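Local coordinates for protein acyl-coenzyme A oxidase acox-1.1 (Caenorhabditis elegans, PDB 5K3H) that catalyses the FAD-dependent desaturation of acyl-CoA thioesters to (2E)-enoyl-CoAs, with release of hydrogen peroxide, as the first step of peroxisomal beta-oxidation, at residues E38-R43 and P92-E97; R42-I47 and W618-R623; I480-N485 and S590-Y595. One frame throughout, in Å; residues are numbered along the deposited sequence.

Interaction 1 of 3, residues E38-R43 and P92-E97; sequences EMRARR and PTDAGE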
loop_
_atom_site.group_PDB
_atom_site.type_symbol
_atom_site.label_atom_id
_atom_site.label_comp_id
_atom_site.label_asym_id
_atom_site.label_seq_id
_atom_site.Cartn_x
_atom_site.Cartn_y
_atom_site.Cartn_z
ATOM N N GLU B 38 21.959 -14.896 23.498
ATOM C CA GLU B 38 22.257 -13.708 24.293
ATOM C C GLU B 38 23.436 -12.923 23.715
ATOM O O GLU B 38 23.451 -11.684 23.775
ATOM C CB GLU B 38 22.495 -14.107 25.755
ATOM C CG GLU B 38 23.624 -13.362 26.444
ATOM C CD GLU B 38 23.246 -11.953 26.892
ATOM O OE1 GLU B 38 22.035 -11.615 26.843
ATOM O OE2 GLU B 38 24.168 -11.184 27.283
ATOM N N MET B 39 24.415 -13.606 23.124
ATOM C CA MET B 39 25.553 -12.865 22.596
ATOM C C MET B 39 25.166 -12.116 21.326
ATOM O O MET B 39 25.582 -10.965 21.128
ATOM C CB MET B 39 26.742 -13.803 22.338
ATOM C CG MET B 39 28.105 -13.134 22.426
ATOM S SD MET B 39 28.414 -12.407 24.070
ATOM C CE MET B 39 29.928 -11.486 23.723
ATOM N N ARG B 40 24.362 -12.738 20.458
ATOM C CA ARG B 40 24.013 -12.065 19.215
ATOM C C ARG B 40 23.217 -10.811 19.518
ATOM O O ARG B 40 23.393 -9.779 18.856
ATOM C CB ARG B 40 23.218 -12.976 18.280
ATOM C CG ARG B 40 23.877 -14.299 17.971
ATOM C CD ARG B 40 23.686 -14.728 16.526
ATOM N NE ARG B 40 24.722 -14.116 15.688
ATOM C CZ ARG B 40 24.625 -12.972 15.013
ATOM N NH1 ARG B 40 23.505 -12.248 15.045
ATOM N NH2 ARG B 40 25.679 -12.544 14.312
ATOM N N ALA B 41 22.326 -10.886 20.514
ATOM C CA ALA B 41 21.543 -9.718 20.903
ATOM C C ALA B 41 22.418 -8.633 21.524
ATOM O O ALA B 41 22.342 -7.463 21.135
ATOM C CB ALA B 41 20.436 -10.135 21.875
ATOM N N ARG B 42 23.274 -9.006 22.475
ATOM C CA ARG B 42 24.143 -8.024 23.123
ATOM C C ARG B 42 25.076 -7.351 22.123
ATOM O O ARG B 42 25.363 -6.154 22.236
ATOM C CB ARG B 42 24.950 -8.675 24.247
ATOM C CG ARG B 42 25.690 -7.637 25.064
ATOM C CD ARG B 42 26.803 -8.203 25.890
ATOM N NE ARG B 42 26.415 -9.442 26.542
ATOM C CZ ARG B 42 27.269 -10.399 26.890
ATOM N NH1 ARG B 42 28.567 -10.256 26.640
ATOM N NH2 ARG B 42 26.829 -11.495 27.492
ATOM N N ARG B 43 25.582 -8.104 21.149
ATOM C CA ARG B 43 26.488 -7.487 20.192
ATOM C C ARG B 43 25.789 -6.372 19.419
ATOM O O ARG B 43 26.417 -5.368 19.063
ATOM C CB ARG B 43 27.079 -8.544 19.252
ATOM C CG ARG B 43 28.198 -9.399 19.889
ATOM C CD ARG B 43 29.421 -8.536 20.161
ATOM N NE ARG B 43 29.938 -7.896 18.952
ATOM C CZ ARG B 43 30.330 -6.623 18.896
ATOM N NH1 ARG B 43 30.246 -5.868 19.976
ATOM N NH2 ARG B 43 30.800 -6.100 17.765
ATOM N N PRO B 92 34.046 -8.397 10.851
ATOM C CA PRO B 92 33.564 -8.261 9.463
ATOM C C PRO B 92 33.280 -9.585 8.770
ATOM O O PRO B 92 32.756 -9.568 7.646
ATOM C CB PRO B 92 34.698 -7.503 8.758
ATOM C CG PRO B 92 35.599 -6.980 9.838
ATOM C CD PRO B 92 35.390 -7.825 11.059
ATOM N N THR B 93 33.620 -10.724 9.381
ATOM C CA THR B 93 33.243 -12.029 8.844
ATOM C C THR B 93 31.872 -12.476 9.322
ATOM O O THR B 93 31.367 -13.504 8.852
ATOM C CB THR B 93 34.257 -13.118 9.246
ATOM O OG1 THR B 93 34.167 -13.356 10.661
ATOM C CG2 THR B 93 35.688 -12.726 8.872
ATOM N N ASP B 94 31.285 -11.748 10.266
ATOM C CA ASP B 94 30.030 -12.144 10.894
ATOM C C ASP B 94 28.899 -11.470 10.139
ATOM O O ASP B 94 28.586 -10.303 10.378
ATOM C CB ASP B 94 30.011 -11.764 12.369
ATOM C CG ASP B 94 28.807 -12.328 13.100
ATOM O OD1 ASP B 94 27.660 -11.896 12.816
ATOM O OD2 ASP B 94 29.005 -13.199 13.973
ATOM N N ALA B 95 28.300 -12.191 9.201
ATOM C CA ALA B 95 26.991 -11.785 8.735
ATOM C C ALA B 95 26.064 -11.761 9.944
ATOM O O ALA B 95 26.061 -12.686 10.764
ATOM C CB ALA B 95 26.491 -12.748 7.658
ATOM N N GLY B 96 25.298 -10.699 10.073
ATOM C CA GLY B 96 24.468 -10.544 11.249
ATOM C C GLY B 96 24.976 -9.304 11.948
ATOM O O GLY B 96 24.218 -8.344 12.131
ATOM N N GLU B 97 26.278 -9.271 12.269
ATOM C CA GLU B 97 26.857 -8.023 12.758
ATOM C C GLU B 97 26.931 -7.000 11.635
ATOM O O GLU B 97 26.750 -5.799 11.867
ATOM C CB GLU B 97 28.242 -8.246 13.385
ATOM C CG GLU B 97 28.269 -9.165 14.612
ATOM C CD GLU B 97 29.478 -8.940 15.544
ATOM O OE1 GLU B 97 30.389 -8.134 15.224
ATOM O OE2 GLU B 97 29.515 -9.590 16.612
#
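Residues 38-43 form the first turn and a half of helix 38-52, facing a loop, 92-97, that leads into helix 97-105; the backbones stay apart, with Arg43 CA 7.5 Å from Glu97 CA, so two arginines bridge the gap. Arg40, bent at chi2 and chi3, meets Asp94 tip to tip. Arg40 NH2 forms a salt bridge with Asp94 OD1 at 2.6 Å, the guanidinium and carboxylate lying 20° apart, almost coplanar. The same Asp94 OD1 accepts from Glu97 N at 3.0 Å, an Asx motif directly before the helix. Asp94 CG, anti to the backbone N (chi1 -172°), puts OD1 between these two donors. Gly96 sits at the N-cap, where a CB would collide with Arg40 NH2.

Arg43 grips Glu97 side-on, one nitrogen to each oxygen: Arg43 NE to Glu97 OE2 at 2.9 Å and Arg43 NH2 to Glu97 OE1 at 3.3 Å. Both oxygens are met from above the carboxylate plane. Glu46 also pairs with Arg43 NH1, and Ile89 O accepts from Arg43 NH2. Each acid thus serves both a cation and the chain, Glu97 OE1 taking Asp91 N as well, which probably keeps both carboxylates ionised and fixes the loop's turn against the helix.

Interaction 2 of 3, residues R42-I47 and W618-R623; sequences RRRREI and WEFSDR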
loop_
_atom_site.group_PDB
_atom_site.type_symbol
_atom_site.label_atom_id
_atom_site.label_comp_id
_atom_site.label_asym_id
_atom_site.label_seq_id
_atom_site.Cartn_x
_atom_site.Cartn_y
_atom_site.Cartn_z
ATOM N N ARG B 42 23.274 -9.006 22.475
ATOM C CA ARG B 42 24.143 -8.024 23.123
ATOM C C ARG B 42 25.076 -7.351 22.123
ATOM O O ARG B 42 25.363 -6.154 22.236
ATOM C CB ARG B 42 24.950 -8.675 24.247
ATOM C CG ARG B 42 25.690 -7.637 25.064
ATOM C CD ARG B 42 26.803 -8.203 25.890
ATOM N NE ARG B 42 26.415 -9.442 26.542
ATOM C CZ ARG B 42 27.269 -10.399 26.890
ATOM N NH1 ARG B 42 28.567 -10.256 26.640
ATOM N NH2 ARG B 42 26.829 -11.495 27.492
ATOM N N ARG B 43 25.582 -8.104 21.149
ATOM C CA ARG B 43 26.488 -7.487 20.192
ATOM C C ARG B 43 25.789 -6.372 19.419
ATOM O O ARG B 43 26.417 -5.368 19.063
ATOM C CB ARG B 43 27.079 -8.544 19.252
ATOM C CG ARG B 43 28.198 -9.399 19.889
ATOM C CD ARG B 43 29.421 -8.536 20.161
ATOM N NE ARG B 43 29.938 -7.896 18.952
ATOM C CZ ARG B 43 30.330 -6.623 18.896
ATOM N NH1 ARG B 43 30.246 -5.868 19.976
ATOM N NH2 ARG B 43 30.800 -6.100 17.765
ATOM N N ARG B 44 24.494 -6.537 19.135
ATOM C CA ARG B 44 23.723 -5.454 18.518
ATOM C C ARG B 44 23.746 -4.197 19.380
ATOM O O ARG B 44 23.924 -3.080 18.874
ATOM C CB ARG B 44 22.276 -5.896 18.262
ATOM C CG ARG B 44 22.106 -6.961 17.169
ATOM C CD ARG B 44 20.644 -7.272 16.913
ATOM N NE ARG B 44 19.931 -6.201 16.226
ATOM C CZ ARG B 44 19.248 -5.235 16.846
ATOM N NH1 ARG B 44 19.199 -5.194 18.169
ATOM N NH2 ARG B 44 18.609 -4.305 16.155
ATOM N N ARG B 45 23.533 -4.357 20.688
ATOM C CA ARG B 45 23.529 -3.198 21.574
ATOM C C ARG B 45 24.907 -2.561 21.652
ATOM O O ARG B 45 25.012 -1.330 21.715
ATOM C CB ARG B 45 23.029 -3.595 22.963
ATOM C CG ARG B 45 21.610 -4.152 22.892
ATOM C CD ARG B 45 20.913 -4.216 24.226
ATOM N NE ARG B 45 21.540 -5.161 25.149
ATOM C CZ ARG B 45 21.308 -6.468 25.149
ATOM N NH1 ARG B 45 20.476 -7.002 24.259
ATOM N NH2 ARG B 45 21.918 -7.240 26.027
ATOM N N GLU B 46 25.976 -3.381 21.635
ATOM C CA GLU B 46 27.334 -2.846 21.668
ATOM C C GLU B 46 27.670 -2.111 20.384
ATOM O O GLU B 46 28.287 -1.041 20.425
ATOM C CB GLU B 46 28.347 -3.967 21.909
ATOM C CG GLU B 46 28.227 -4.628 23.260
ATOM C CD GLU B 46 29.227 -5.758 23.467
ATOM O OE1 GLU B 46 29.986 -6.065 22.533
ATOM O OE2 GLU B 46 29.245 -6.367 24.555
ATOM N N ILE B 47 27.288 -2.683 19.240
ATOM C CA ILE B 47 27.486 -2.029 17.947
ATOM C C ILE B 47 26.775 -0.681 17.909
ATOM O O ILE B 47 27.327 0.320 17.433
ATOM C CB ILE B 47 27.003 -2.939 16.805
ATOM C CG1 ILE B 47 27.909 -4.153 16.636
ATOM C CG2 ILE B 47 26.859 -2.156 15.519
ATOM C CD1 ILE B 47 27.254 -5.254 15.819
ATOM N N TRP B 618 12.906 -5.973 20.030
ATOM C CA TRP B 618 13.710 -6.004 18.812
ATOM C C TRP B 618 14.876 -5.020 18.863
ATOM O O TRP B 618 15.768 -5.094 18.008
ATOM C CB TRP B 618 12.821 -5.718 17.617
ATOM C CG TRP B 618 11.883 -6.809 17.390
ATOM C CD1 TRP B 618 10.815 -7.135 18.164
ATOM C CD2 TRP B 618 11.902 -7.736 16.313
ATOM N NE1 TRP B 618 10.164 -8.223 17.640
ATOM C CE2 TRP B 618 10.815 -8.609 16.496
ATOM C CE3 TRP B 618 12.724 -7.910 15.203
ATOM C CZ2 TRP B 618 10.527 -9.639 15.608
ATOM C CZ3 TRP B 618 12.435 -8.945 14.316
ATOM C CH2 TRP B 618 11.342 -9.790 14.528
ATOM N N GLU B 619 14.835 -4.082 19.809
ATOM C CA GLU B 619 15.919 -3.173 20.148
ATOM C C GLU B 619 16.460 -2.444 18.917
ATOM O O GLU B 619 17.610 -2.613 18.509
ATOM C CB GLU B 619 16.993 -3.940 20.916
ATOM C CG GLU B 619 16.446 -4.400 22.252
ATOM C CD GLU B 619 17.487 -5.001 23.119
ATOM O OE1 GLU B 619 18.404 -5.662 22.577
ATOM O OE2 GLU B 619 17.402 -4.801 24.341
ATOM N N PHE B 620 15.581 -1.606 18.348
ATOM C CA PHE B 620 15.940 -0.680 17.274
ATOM C C PHE B 620 16.201 0.702 17.861
ATOM O O PHE B 620 15.302 1.306 18.465
ATOM C CB PHE B 620 14.836 -0.582 16.232
ATOM C CG PHE B 620 14.454 -1.887 15.631
ATOM C CD1 PHE B 620 15.425 -2.745 15.109
ATOM C CD2 PHE B 620 13.130 -2.261 15.553
ATOM C CE1 PHE B 620 15.077 -3.947 14.546
ATOM C CE2 PHE B 620 12.783 -3.471 14.994
ATOM C CZ PHE B 620 13.765 -4.307 14.495
ATOM N N SER B 621 17.414 1.215 17.655
ATOM C CA SER B 621 17.708 2.585 18.039
ATOM C C SER B 621 16.987 3.558 17.104
ATOM O O SER B 621 16.541 3.194 16.012
ATOM C CB SER B 621 19.215 2.825 17.994
ATOM O OG SER B 621 19.682 2.821 16.655
ATOM N N ASP B 622 16.863 4.812 17.557
ATOM C CA ASP B 622 16.300 5.862 16.710
ATOM C C ASP B 622 17.122 6.047 15.451
ATOM O O ASP B 622 16.569 6.275 14.365
ATOM C CB ASP B 622 16.219 7.184 17.479
ATOM C CG ASP B 622 15.028 7.253 18.372
ATOM O OD1 ASP B 622 14.145 6.391 18.169
ATOM O OD2 ASP B 622 14.971 8.133 19.273
ATOM N N ARG B 623 18.452 5.943 15.566
ATOM C CA ARG B 623 19.278 6.078 14.374
ATOM C C ARG B 623 18.933 5.004 13.345
ATOM O O ARG B 623 19.028 5.248 12.138
ATOM C CB ARG B 623 20.766 6.030 14.745
ATOM C CG ARG B 623 21.317 7.338 15.416
ATOM C CD ARG B 623 22.852 7.384 15.459
ATOM N NE ARG B 623 23.358 6.020 15.623
ATOM C CZ ARG B 623 23.480 5.392 16.796
ATOM N NH1 ARG B 623 23.151 6.011 17.928
ATOM N NH2 ARG B 623 23.934 4.144 16.833
HETATM O O HOH W 1 19.567 -6.746 20.696
#
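Glu619 receives both arginines that carry this contact, one at its backbone and one at its carboxylate. Arg44 approaches end-on, and both terminal nitrogens converge on a single acceptor: Arg44 NH1 lies 3.0 Å and Arg44 NH2 3.1 Å from Glu619 O. That oxygen lies in the guanidinium plane, whereas the donors stand above the carbonyl plane and off its lone pairs. Phe620 CD1 approaches Arg44 NH2 obliquely, at 3.7 Å. Arg45 NH1 forms a salt bridge with Glu619 OE1 at 3.0 Å, on the syn lone pair and with an N-H...O angle of 155°. The two side chains cross obliquely, their flat groups 68° apart; the extended chi2 lays Arg45 CD beside the carboxylate, and the bend at chi3 turns the guanidinium so that NH1 meets Glu619 OE1.

One water ties the pairs together. It accepts from Arg44 NH1 at 3.0 Å and donates to Glu619 OE1 at 2.5 Å, spanning two opposite charges that do not touch directly.

The carbonyl is presented by a break between helices: Glu619 is the first residue to leave helical angles after helix 590-616, with positive phi (52°), and Ser621 then N-caps helix 622-625 through a bond from Glu624 N to its OG. This link between two helices of the C-terminal region is thereby fastened to helix 38-52 of the N-terminal region, 571 residues apart in sequence.

In the next shell, helix 300-319 supports the Phe620 ring at Ser307 and Asn311. Helix 27-35 contributes His28, whose ND1 bonds Glu619 OE2 and gives this other carboxylate oxygen a partner of its own, and Tyr35, which touches Arg44 and bonds Trp618 O. Farther along, Glu104 pairs with Arg623 and bonds Ser621 OG.

Interaction 3 of 3, residues I480-N485 and S590-Y595; sequences IDRVPN and STQLDY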
loop_
_atom_site.group_PDB
_atom_site.type_symbol
_atom_site.label_atom_id
_atom_site.label_comp_id
_atom_site.label_asym_id
_atom_site.label_seq_id
_atom_site.Cartn_x
_atom_site.Cartn_y
_atom_site.Cartn_z
ATOM N N ILE B 480 -11.696 -27.842 18.700
ATOM C CA ILE B 480 -11.499 -26.577 19.384
ATOM C C ILE B 480 -12.716 -26.319 20.266
ATOM O O ILE B 480 -13.862 -26.341 19.793
ATOM C CB ILE B 480 -11.284 -25.452 18.357
ATOM C CG1 ILE B 480 -9.909 -25.584 17.692
ATOM C CG2 ILE B 480 -11.462 -24.080 18.986
ATOM C CD1 ILE B 480 -9.718 -24.597 16.544
ATOM N N ASP B 481 -12.473 -26.086 21.554
ATOM C CA ASP B 481 -13.515 -25.820 22.544
ATOM C C ASP B 481 -14.383 -27.053 22.789
ATOM O O ASP B 481 -15.564 -26.934 23.140
ATOM C CB ASP B 481 -14.402 -24.624 22.150
ATOM C CG ASP B 481 -15.303 -24.147 23.308
ATOM O OD1 ASP B 481 -14.842 -24.237 24.469
ATOM O OD2 ASP B 481 -16.468 -23.714 23.073
ATOM N N ARG B 482 -13.835 -28.241 22.549
ATOM C CA ARG B 482 -14.543 -29.487 22.778
ATOM C C ARG B 482 -13.724 -30.446 23.600
ATOM O O ARG B 482 -14.235 -31.490 24.007
ATOM C CB ARG B 482 -14.903 -30.165 21.453
ATOM C CG ARG B 482 -15.641 -29.276 20.514
ATOM C CD ARG B 482 -16.170 -30.080 19.386
ATOM N NE ARG B 482 -17.492 -30.636 19.671
ATOM C CZ ARG B 482 -18.139 -31.459 18.847
ATOM N NH1 ARG B 482 -17.582 -31.826 17.697
ATOM N NH2 ARG B 482 -19.340 -31.921 19.172
ATOM N N VAL B 483 -12.475 -30.118 23.861
ATOM C CA VAL B 483 -11.524 -31.064 24.401
ATOM C C VAL B 483 -10.536 -30.235 25.210
ATOM O O VAL B 483 -10.085 -29.183 24.733
ATOM C CB VAL B 483 -10.872 -31.840 23.249
ATOM C CG1 VAL B 483 -9.358 -31.595 23.183
ATOM C CG2 VAL B 483 -11.269 -33.310 23.298
ATOM N N PRO B 484 -10.211 -30.631 26.441
ATOM C CA PRO B 484 -9.217 -29.880 27.218
ATOM C C PRO B 484 -7.825 -30.104 26.649
ATOM O O PRO B 484 -7.422 -31.237 26.370
ATOM C CB PRO B 484 -9.355 -30.450 28.630
ATOM C CG PRO B 484 -9.990 -31.783 28.456
ATOM C CD PRO B 484 -10.811 -31.736 27.203
ATOM N N ASN B 485 -7.092 -29.016 26.453
ATOM C CA ASN B 485 -5.799 -29.178 25.807
ATOM C C ASN B 485 -4.755 -28.262 26.436
ATOM O O ASN B 485 -3.639 -28.709 26.750
ATOM C CB ASN B 485 -5.934 -28.914 24.297
ATOM C CG ASN B 485 -4.736 -29.426 23.504
ATOM O OD1 ASN B 485 -3.753 -28.685 23.264
ATOM N ND2 ASN B 485 -4.807 -30.703 23.091
ATOM N N SER B 590 -20.727 -22.833 13.830
ATOM C CA SER B 590 -20.854 -21.428 14.192
ATOM C C SER B 590 -20.448 -21.197 15.646
ATOM O O SER B 590 -19.839 -20.173 15.976
ATOM C CB SER B 590 -22.289 -20.965 13.940
ATOM O OG SER B 590 -22.452 -19.599 14.295
ATOM N N THR B 591 -20.814 -22.121 16.538
ATOM C CA THR B 591 -20.439 -21.994 17.944
ATOM C C THR B 591 -18.927 -22.005 18.136
ATOM O O THR B 591 -18.389 -21.207 18.907
ATOM C CB THR B 591 -21.085 -23.114 18.751
ATOM O OG1 THR B 591 -22.485 -22.852 18.856
ATOM C CG2 THR B 591 -20.496 -23.167 20.142
ATOM N N GLN B 592 -18.225 -22.907 17.458
ATOM C CA GLN B 592 -16.770 -22.915 17.547
ATOM C C GLN B 592 -16.164 -21.653 16.959
ATOM O O GLN B 592 -15.142 -21.174 17.450
ATOM C CB GLN B 592 -16.208 -24.136 16.824
ATOM C CG GLN B 592 -16.361 -25.427 17.581
ATOM C CD GLN B 592 -15.937 -26.606 16.756
ATOM O OE1 GLN B 592 -16.403 -26.777 15.623
ATOM N NE2 GLN B 592 -15.071 -27.450 17.315
ATOM N N LEU B 593 -16.771 -21.100 15.913
ATOM C CA LEU B 593 -16.260 -19.856 15.360
ATOM C C LEU B 593 -16.503 -18.702 16.311
ATOM O O LEU B 593 -15.694 -17.776 16.374
ATOM C CB LEU B 593 -16.881 -19.583 13.986
ATOM C CG LEU B 593 -16.094 -18.655 13.054
ATOM C CD1 LEU B 593 -14.687 -19.204 12.726
ATOM C CD2 LEU B 593 -16.897 -18.335 11.767
ATOM N N ASP B 594 -17.615 -18.728 17.050
ATOM C CA ASP B 594 -17.838 -17.727 18.089
ATOM C C ASP B 594 -16.825 -17.859 19.220
ATOM O O ASP B 594 -16.417 -16.858 19.812
ATOM C CB ASP B 594 -19.262 -17.854 18.627
ATOM C CG ASP B 594 -20.308 -17.339 17.642
ATOM O OD1 ASP B 594 -19.944 -16.539 16.733
ATOM O OD2 ASP B 594 -21.496 -17.730 17.793
ATOM N N TYR B 595 -16.428 -19.086 19.559
ATOM C CA TYR B 595 -15.346 -19.267 20.521
ATOM C C TYR B 595 -14.075 -18.612 20.017
ATOM O O TYR B 595 -13.387 -17.912 20.765
ATOM C CB TYR B 595 -15.120 -20.759 20.787
ATOM C CG TYR B 595 -13.901 -21.110 21.647
ATOM C CD1 TYR B 595 -13.993 -21.224 23.030
ATOM C CD2 TYR B 595 -12.661 -21.359 21.061
ATOM C CE1 TYR B 595 -12.886 -21.552 23.805
ATOM C CE2 TYR B 595 -11.549 -21.689 21.830
ATOM C CZ TYR B 595 -11.663 -21.782 23.198
ATOM O OH TYR B 595 -10.538 -22.115 23.943
#
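One face of the Tyr595 ring carries Asp481: its CB stands 3.6 Å from the ring centroid and 14° off the normal, a CH-pi contact, and its carboxylate continues over the CD1 side with its plane 13° from that of the ring. Ile480 CG2 approaches obliquely from the same side of the ring plane, near the CD2-CE2 bond, 3.6 Å from Tyr595 CD2. Tyr595 CG is anti to its own N, which sends the ring across to the loop. An alanine in place of Tyr595 would probably cost the loop this support, because both Asp481 CB and Ile480 CG2 rest on the ring.

A turn earlier on the helix, Gln592 NE2 donates to Ile480 O at 3.0 Å, in the carbonyl plane on a lone pair, with an N-H...O angle of 161°. Gln592 NE2 also donates to Ser478 O, while Gln592 OE1 accepts from Ser589 N, so the amide is oriented at both ends. Arg482 CD lies 3.5 Å from Gln592 NE2.

The loop before helix 489-515 is thus laid on the start of helix 590-616. Tyr491 of helix 489-515 touches both Ile480 and Tyr595, Leu575 of helix 557-577 packs on Ile480, and Asp594 pairs with Lys505 of the second subunit.

In the fold
Interactions 1 and 2 use the same helix 38-52, their segments overlapping at Arg42 and Arg43, of which Arg43 makes contact only in interaction 1. They lie about 11 Å apart between centres and touch where Glu97 CB packs on Ile47 CD1 at 4.0 Å. Interaction 1, at the surface, pairs arginines with acids of a nearby loop; in buried interaction 2 one arginine is spent on a backbone carbonyl and a water joins in. Interaction 3, partly buried and about 44 and 42 Å from interactions 1 and 2 between centres, has no cross-segment salt bridge: a ring face and an amide do the work. Both its segments fall between residues 47 and 618, nesting it within interaction 2.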